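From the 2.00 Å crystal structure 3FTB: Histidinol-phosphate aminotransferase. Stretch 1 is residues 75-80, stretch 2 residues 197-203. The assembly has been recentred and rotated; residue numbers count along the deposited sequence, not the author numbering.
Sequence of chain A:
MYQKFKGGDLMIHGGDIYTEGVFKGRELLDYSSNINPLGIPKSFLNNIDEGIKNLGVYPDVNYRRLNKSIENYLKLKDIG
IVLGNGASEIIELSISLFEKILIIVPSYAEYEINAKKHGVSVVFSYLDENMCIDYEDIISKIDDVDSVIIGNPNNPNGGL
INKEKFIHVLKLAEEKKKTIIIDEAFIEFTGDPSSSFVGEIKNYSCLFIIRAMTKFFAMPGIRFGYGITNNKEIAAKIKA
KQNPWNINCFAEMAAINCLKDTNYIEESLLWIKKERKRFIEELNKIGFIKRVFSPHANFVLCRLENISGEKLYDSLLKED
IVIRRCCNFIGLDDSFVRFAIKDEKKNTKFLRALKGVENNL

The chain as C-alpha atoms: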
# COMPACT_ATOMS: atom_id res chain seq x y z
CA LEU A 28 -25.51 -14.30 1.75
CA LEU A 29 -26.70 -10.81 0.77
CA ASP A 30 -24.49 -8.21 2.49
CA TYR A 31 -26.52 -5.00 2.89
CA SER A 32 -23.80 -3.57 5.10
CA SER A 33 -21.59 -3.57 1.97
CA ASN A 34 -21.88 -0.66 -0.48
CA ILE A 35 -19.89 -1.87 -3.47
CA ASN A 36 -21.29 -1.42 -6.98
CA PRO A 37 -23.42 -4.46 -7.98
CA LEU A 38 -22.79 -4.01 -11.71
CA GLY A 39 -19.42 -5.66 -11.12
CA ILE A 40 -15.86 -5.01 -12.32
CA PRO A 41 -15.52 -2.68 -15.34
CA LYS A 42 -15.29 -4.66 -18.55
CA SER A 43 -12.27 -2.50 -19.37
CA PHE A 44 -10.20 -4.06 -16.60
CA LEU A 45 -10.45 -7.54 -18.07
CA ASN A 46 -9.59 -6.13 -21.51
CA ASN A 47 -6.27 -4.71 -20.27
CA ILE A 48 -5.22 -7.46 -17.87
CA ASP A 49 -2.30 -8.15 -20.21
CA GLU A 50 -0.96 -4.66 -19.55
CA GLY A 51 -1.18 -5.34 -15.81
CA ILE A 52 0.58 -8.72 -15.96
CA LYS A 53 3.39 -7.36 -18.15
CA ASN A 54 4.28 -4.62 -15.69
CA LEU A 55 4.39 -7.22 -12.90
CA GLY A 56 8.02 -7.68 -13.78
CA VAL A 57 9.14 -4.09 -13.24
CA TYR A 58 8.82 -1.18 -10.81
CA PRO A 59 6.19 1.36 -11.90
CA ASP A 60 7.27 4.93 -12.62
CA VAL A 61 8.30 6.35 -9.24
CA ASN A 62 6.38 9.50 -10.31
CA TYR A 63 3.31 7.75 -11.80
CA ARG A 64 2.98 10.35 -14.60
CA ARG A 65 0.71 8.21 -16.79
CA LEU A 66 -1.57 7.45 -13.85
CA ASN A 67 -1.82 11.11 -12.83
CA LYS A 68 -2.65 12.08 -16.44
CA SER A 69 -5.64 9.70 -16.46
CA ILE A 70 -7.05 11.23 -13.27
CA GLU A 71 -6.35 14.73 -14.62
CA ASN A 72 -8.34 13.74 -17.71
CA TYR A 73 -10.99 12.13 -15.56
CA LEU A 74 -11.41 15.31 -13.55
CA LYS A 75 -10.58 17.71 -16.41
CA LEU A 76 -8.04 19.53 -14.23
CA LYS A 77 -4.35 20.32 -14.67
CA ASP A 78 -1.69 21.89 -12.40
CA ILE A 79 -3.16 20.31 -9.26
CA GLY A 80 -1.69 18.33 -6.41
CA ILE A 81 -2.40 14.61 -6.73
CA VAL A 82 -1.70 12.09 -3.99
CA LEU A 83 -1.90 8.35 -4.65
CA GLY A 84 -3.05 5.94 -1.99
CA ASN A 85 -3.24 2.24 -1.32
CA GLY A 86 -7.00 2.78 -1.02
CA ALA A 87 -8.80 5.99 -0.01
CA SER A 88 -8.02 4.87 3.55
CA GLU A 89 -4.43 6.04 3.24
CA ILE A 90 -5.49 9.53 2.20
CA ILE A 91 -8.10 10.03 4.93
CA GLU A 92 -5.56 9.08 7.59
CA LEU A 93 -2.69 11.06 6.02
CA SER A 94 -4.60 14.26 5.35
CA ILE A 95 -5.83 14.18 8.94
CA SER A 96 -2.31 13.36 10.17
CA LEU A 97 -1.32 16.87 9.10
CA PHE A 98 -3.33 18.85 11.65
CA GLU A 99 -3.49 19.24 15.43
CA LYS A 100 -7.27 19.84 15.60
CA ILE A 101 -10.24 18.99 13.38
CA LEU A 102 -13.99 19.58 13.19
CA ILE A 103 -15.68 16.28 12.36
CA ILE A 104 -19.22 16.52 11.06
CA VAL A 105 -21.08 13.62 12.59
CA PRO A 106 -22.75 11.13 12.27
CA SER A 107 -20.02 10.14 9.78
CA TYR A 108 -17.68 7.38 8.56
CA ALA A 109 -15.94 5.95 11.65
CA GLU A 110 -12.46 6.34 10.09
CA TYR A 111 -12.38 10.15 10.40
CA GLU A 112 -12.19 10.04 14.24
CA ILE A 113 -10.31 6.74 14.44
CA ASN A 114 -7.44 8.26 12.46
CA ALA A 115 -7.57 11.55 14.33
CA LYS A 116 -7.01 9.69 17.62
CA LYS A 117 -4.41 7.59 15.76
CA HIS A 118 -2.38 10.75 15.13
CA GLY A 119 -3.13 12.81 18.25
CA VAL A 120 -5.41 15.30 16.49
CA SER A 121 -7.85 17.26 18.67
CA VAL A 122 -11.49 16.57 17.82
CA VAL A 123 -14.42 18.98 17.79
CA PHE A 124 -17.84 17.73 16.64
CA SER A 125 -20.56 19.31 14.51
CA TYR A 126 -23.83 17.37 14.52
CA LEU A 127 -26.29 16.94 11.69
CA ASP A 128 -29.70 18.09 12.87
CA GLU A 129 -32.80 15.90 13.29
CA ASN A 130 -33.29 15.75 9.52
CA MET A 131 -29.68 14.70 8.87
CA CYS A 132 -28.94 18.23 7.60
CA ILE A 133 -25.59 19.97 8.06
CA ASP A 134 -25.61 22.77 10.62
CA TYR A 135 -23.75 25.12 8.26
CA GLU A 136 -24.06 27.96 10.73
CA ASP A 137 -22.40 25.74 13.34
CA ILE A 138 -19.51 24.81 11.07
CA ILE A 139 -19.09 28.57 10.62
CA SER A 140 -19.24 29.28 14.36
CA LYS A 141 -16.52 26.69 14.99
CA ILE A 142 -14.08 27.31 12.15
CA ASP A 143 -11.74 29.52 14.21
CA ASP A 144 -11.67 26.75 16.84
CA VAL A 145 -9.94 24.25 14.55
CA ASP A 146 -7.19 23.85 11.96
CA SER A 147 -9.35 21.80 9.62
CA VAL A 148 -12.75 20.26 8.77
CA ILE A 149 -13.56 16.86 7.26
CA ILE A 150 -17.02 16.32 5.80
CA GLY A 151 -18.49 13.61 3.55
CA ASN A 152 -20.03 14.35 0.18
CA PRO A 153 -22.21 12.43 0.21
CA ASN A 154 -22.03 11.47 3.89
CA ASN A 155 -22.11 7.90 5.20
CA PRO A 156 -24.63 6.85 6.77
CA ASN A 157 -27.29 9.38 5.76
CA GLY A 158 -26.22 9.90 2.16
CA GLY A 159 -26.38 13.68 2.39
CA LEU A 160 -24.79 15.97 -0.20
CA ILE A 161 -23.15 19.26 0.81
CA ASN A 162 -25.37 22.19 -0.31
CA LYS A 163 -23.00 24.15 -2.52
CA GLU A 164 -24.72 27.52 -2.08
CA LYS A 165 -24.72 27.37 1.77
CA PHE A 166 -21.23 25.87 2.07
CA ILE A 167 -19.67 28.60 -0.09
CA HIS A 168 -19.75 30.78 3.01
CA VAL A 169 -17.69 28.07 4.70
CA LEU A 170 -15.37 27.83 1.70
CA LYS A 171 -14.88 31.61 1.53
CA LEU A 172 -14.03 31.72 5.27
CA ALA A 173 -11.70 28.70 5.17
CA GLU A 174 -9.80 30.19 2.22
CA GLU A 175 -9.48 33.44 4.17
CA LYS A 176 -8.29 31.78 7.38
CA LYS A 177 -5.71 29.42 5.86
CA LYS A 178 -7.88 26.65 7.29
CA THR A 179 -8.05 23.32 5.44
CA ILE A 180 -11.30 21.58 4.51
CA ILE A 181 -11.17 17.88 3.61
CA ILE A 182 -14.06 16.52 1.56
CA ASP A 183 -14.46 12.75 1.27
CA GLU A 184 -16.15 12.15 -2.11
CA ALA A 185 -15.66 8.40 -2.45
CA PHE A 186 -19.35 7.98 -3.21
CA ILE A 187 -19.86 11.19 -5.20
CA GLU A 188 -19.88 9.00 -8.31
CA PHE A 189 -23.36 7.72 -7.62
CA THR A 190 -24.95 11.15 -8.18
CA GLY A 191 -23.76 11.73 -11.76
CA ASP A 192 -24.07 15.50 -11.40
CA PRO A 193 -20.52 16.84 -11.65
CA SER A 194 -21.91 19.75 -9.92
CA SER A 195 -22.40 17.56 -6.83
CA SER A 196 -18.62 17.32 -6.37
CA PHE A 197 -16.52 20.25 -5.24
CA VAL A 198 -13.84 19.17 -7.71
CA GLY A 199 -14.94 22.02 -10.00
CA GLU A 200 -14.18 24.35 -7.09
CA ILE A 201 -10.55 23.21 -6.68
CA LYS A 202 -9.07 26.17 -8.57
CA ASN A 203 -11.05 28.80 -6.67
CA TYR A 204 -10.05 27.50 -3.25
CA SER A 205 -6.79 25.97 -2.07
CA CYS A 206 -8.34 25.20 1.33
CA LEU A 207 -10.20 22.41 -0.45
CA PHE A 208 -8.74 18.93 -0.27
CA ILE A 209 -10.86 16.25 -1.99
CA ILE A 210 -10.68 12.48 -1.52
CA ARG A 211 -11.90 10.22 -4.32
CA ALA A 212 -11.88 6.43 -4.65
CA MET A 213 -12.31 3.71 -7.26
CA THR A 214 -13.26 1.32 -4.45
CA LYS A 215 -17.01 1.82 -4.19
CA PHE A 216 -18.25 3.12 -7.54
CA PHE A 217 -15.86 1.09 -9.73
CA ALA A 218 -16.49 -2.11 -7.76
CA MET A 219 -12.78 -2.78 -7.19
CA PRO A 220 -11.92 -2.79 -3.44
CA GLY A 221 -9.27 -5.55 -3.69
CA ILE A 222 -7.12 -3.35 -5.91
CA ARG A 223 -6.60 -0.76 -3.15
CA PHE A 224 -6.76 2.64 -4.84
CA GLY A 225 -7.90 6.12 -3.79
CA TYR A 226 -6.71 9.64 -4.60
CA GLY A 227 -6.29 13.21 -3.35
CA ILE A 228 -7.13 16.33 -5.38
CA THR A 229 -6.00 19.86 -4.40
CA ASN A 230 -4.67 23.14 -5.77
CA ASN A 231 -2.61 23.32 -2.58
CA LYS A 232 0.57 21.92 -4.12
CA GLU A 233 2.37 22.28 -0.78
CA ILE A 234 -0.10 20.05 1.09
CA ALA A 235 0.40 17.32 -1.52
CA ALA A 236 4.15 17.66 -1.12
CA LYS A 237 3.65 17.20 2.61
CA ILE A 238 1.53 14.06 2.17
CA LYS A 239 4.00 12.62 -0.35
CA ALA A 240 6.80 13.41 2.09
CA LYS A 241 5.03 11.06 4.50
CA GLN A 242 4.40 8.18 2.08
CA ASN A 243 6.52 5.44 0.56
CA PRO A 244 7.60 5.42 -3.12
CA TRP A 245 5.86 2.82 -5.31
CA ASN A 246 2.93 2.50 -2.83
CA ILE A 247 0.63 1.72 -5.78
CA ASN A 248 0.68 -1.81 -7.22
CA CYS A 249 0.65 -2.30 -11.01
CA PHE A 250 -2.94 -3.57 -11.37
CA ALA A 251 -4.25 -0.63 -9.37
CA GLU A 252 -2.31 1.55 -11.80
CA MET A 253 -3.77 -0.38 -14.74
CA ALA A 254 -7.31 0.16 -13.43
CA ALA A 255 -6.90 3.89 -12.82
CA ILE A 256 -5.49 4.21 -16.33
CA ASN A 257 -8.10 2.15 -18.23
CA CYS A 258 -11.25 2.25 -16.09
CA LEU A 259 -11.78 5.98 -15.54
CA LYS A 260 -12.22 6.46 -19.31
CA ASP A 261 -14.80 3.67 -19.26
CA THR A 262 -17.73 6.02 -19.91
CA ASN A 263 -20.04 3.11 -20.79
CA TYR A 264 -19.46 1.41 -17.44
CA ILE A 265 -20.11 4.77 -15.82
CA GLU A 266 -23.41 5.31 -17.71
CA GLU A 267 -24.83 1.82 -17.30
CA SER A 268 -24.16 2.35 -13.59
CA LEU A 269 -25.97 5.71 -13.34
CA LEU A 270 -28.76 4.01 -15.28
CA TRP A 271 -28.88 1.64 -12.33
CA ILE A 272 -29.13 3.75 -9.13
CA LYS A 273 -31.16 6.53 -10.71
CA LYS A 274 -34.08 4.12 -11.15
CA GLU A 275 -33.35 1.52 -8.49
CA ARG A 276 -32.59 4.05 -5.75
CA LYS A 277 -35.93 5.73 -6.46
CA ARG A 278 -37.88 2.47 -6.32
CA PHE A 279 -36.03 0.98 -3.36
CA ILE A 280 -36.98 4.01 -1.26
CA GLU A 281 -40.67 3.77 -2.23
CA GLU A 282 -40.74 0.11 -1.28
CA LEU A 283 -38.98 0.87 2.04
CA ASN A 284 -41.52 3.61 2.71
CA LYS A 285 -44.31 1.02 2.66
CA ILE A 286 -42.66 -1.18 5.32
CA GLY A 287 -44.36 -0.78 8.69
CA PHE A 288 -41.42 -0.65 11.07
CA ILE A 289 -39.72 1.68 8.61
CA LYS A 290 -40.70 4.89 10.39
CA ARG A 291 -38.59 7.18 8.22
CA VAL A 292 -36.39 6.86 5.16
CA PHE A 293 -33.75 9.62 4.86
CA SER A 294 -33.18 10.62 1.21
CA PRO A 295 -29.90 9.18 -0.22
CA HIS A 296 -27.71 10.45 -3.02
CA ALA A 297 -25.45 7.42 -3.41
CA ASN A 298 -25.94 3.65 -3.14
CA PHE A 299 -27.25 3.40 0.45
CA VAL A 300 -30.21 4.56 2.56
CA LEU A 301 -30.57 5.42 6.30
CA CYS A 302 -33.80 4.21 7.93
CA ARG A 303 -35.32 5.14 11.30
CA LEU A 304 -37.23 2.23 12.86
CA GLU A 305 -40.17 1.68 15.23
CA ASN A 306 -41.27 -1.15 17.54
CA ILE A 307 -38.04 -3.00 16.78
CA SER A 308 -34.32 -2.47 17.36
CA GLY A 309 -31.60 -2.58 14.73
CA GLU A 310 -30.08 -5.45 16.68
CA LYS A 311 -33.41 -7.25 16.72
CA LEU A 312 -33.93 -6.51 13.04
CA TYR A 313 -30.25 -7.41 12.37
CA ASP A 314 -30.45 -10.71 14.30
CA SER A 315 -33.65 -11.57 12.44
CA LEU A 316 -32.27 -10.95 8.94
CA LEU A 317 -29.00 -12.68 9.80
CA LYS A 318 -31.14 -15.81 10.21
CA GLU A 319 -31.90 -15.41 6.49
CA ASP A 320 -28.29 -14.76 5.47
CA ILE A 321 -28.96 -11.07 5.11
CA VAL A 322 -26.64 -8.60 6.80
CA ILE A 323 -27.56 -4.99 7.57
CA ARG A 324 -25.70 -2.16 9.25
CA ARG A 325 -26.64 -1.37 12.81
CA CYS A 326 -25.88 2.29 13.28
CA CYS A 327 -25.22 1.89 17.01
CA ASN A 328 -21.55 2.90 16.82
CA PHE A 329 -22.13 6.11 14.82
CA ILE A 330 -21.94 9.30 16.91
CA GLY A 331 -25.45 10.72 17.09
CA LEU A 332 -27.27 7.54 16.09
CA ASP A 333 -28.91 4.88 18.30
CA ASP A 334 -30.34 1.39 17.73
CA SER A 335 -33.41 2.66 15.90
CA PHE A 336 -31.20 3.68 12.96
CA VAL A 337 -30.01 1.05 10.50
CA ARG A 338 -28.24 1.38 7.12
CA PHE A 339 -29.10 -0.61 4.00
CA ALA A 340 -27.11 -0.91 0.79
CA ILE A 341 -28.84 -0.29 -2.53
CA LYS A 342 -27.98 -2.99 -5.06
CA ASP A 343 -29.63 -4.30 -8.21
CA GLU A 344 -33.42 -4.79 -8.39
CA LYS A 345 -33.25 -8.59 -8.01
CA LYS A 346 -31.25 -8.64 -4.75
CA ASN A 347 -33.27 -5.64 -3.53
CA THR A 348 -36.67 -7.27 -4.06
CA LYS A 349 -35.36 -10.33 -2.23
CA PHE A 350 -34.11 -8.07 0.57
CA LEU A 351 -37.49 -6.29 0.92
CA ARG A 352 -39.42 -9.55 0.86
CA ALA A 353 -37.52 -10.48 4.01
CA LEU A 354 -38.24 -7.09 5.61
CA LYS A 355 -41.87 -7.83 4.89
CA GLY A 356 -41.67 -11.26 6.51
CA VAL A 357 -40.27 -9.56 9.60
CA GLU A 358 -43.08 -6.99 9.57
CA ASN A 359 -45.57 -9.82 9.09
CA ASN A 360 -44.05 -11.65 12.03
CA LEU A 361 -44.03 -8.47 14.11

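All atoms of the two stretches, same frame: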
# COMPACT_ATOMS: atom_id res chain seq x y z
N LYS A 75 -10.77 16.52 -15.58
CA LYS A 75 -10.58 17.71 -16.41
C LYS A 75 -9.94 18.83 -15.61
O LYS A 75 -10.48 19.93 -15.53
CB LYS A 75 -11.90 18.20 -17.01
CG LYS A 75 -12.70 17.15 -17.75
CD LYS A 75 -11.94 16.57 -18.93
CE LYS A 75 -12.65 15.34 -19.49
NZ LYS A 75 -14.12 15.58 -19.57
N LEU A 76 -8.80 18.54 -14.99
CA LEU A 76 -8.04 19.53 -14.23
C LEU A 76 -6.55 19.30 -14.40
O LEU A 76 -6.10 18.16 -14.37
CB LEU A 76 -8.40 19.46 -12.74
CG LEU A 76 -9.12 20.67 -12.13
CD1 LEU A 76 -10.44 20.93 -12.83
CD2 LEU A 76 -9.33 20.52 -10.62
N LYS A 77 -5.80 20.38 -14.59
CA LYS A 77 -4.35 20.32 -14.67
C LYS A 77 -3.74 21.20 -13.57
O LYS A 77 -4.46 21.93 -12.88
CB LYS A 77 -3.86 20.74 -16.07
CG LYS A 77 -4.43 19.89 -17.21
CD LYS A 77 -3.98 18.46 -17.09
CE LYS A 77 -4.62 17.59 -18.14
NZ LYS A 77 -3.84 16.33 -18.30
N ASP A 78 -2.42 21.11 -13.40
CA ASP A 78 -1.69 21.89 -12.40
C ASP A 78 -2.36 21.81 -11.03
O ASP A 78 -2.67 22.83 -10.41
CB ASP A 78 -1.50 23.36 -12.87
CG ASP A 78 -0.39 24.10 -12.10
OD1 ASP A 78 0.49 23.45 -11.48
OD2 ASP A 78 -0.38 25.35 -12.12
N ILE A 79 -2.59 20.58 -10.58
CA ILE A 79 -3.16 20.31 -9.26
C ILE A 79 -2.28 19.33 -8.52
O ILE A 79 -1.56 18.55 -9.14
CB ILE A 79 -4.58 19.70 -9.36
CG1 ILE A 79 -4.61 18.56 -10.38
CG2 ILE A 79 -5.59 20.76 -9.75
CD1 ILE A 79 -5.87 17.67 -10.27
N GLY A 80 -2.34 19.36 -7.20
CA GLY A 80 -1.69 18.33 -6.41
C GLY A 80 -2.50 17.04 -6.54
O GLY A 80 -3.74 17.06 -6.53
N PHE A 197 -17.20 18.98 -5.35
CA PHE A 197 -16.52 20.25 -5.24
C PHE A 197 -15.27 20.27 -6.11
O PHE A 197 -14.50 21.22 -6.05
CB PHE A 197 -16.14 20.52 -3.79
CG PHE A 197 -17.27 21.03 -2.95
CD1 PHE A 197 -18.28 20.18 -2.54
CD2 PHE A 197 -17.32 22.37 -2.58
CE1 PHE A 197 -19.34 20.65 -1.78
CE2 PHE A 197 -18.37 22.84 -1.82
CZ PHE A 197 -19.38 21.98 -1.41
N VAL A 198 -15.05 19.22 -6.89
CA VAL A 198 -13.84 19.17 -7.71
C VAL A 198 -13.75 20.40 -8.63
O VAL A 198 -12.66 20.93 -8.85
CB VAL A 198 -13.72 17.87 -8.54
CG1 VAL A 198 -13.31 16.70 -7.63
CG2 VAL A 198 -15.01 17.58 -9.32
N GLY A 199 -14.89 20.85 -9.14
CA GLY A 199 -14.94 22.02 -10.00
C GLY A 199 -14.72 23.32 -9.24
O GLY A 199 -14.81 24.42 -9.82
N GLU A 200 -14.45 23.20 -7.94
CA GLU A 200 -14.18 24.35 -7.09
C GLU A 200 -12.71 24.40 -6.68
O GLU A 200 -12.28 25.33 -6.01
CB GLU A 200 -15.06 24.31 -5.83
CG GLU A 200 -16.34 25.14 -5.90
CD GLU A 200 -17.49 24.38 -6.52
OE1 GLU A 200 -17.40 23.14 -6.60
OE2 GLU A 200 -18.48 25.02 -6.92
N ILE A 201 -11.94 23.39 -7.11
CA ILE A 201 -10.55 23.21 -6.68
C ILE A 201 -9.66 24.43 -6.99
O ILE A 201 -8.82 24.84 -6.18
CB ILE A 201 -9.94 21.94 -7.32
CG1 ILE A 201 -10.64 20.68 -6.80
CG2 ILE A 201 -8.45 21.85 -7.06
CD1 ILE A 201 -10.29 20.33 -5.39
N LYS A 202 -9.87 25.03 -8.15
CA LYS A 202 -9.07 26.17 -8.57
C LYS A 202 -9.37 27.45 -7.76
O LYS A 202 -8.49 28.28 -7.52
CB LYS A 202 -9.26 26.41 -10.06
CG LYS A 202 -8.89 25.21 -10.91
CD LYS A 202 -7.55 24.69 -10.48
CE LYS A 202 -6.88 23.95 -11.61
NZ LYS A 202 -5.43 23.80 -11.38
N ASN A 203 -10.62 27.59 -7.35
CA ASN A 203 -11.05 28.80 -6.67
C ASN A 203 -10.70 28.81 -5.20
O ASN A 203 -10.76 29.86 -4.56
CB ASN A 203 -12.55 29.01 -6.86
CG ASN A 203 -12.89 29.34 -8.28
OD1 ASN A 203 -12.83 30.50 -8.68
ND2 ASN A 203 -13.24 28.32 -9.06

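Residues 75-80 run in an irregular, largely extended path after a helix, which Lys-75 leaves with positive phi (50°); Asp-78 adopts a similar left-handed conformation (49/53°). The second stretch is compact: a short 3-10 segment lies around Gly-199, with a backbone hydrogen bond from Glu-200 N to Phe-197 O (2.7 Å), and residues 201-203 keep helical phi/psi without the regular bonds. The backbones stay well apart, with CA atoms 8.5 Å apart for Leu-76 and Gly-199 and 8.3 Å for Ile-79 and Ile-201, so side chains fill most of the gap. The contact is small, burying 229 Å² in total.

Leu-76, Ile-79 and Ile-201 all direct their CA-to-CB bonds toward the opposing stretch and form an apolar cluster. Leu-76 CD2 lies 3.6 Å from Ile-201 CB, while Ile-79 CG2 approaches Ile-201 CG2 at 4.1 Å.

Lys-202 supplies the polar link. Its CB points sideways, but the long side chain brings its end nearer, and the aliphatic part passes Leu-76, with CE 4.0 Å from Leu-76 CG. The ammonium group then donates a hydrogen bond from Lys-202 NZ to Lys-77 O (2.6 Å), pairing its positive charge with a carbonyl dipole. Asp-78 O is also close, 3.1 Å from Lys-202 NZ. Lys-77 thus contributes through its backbone, its own CB pointing away.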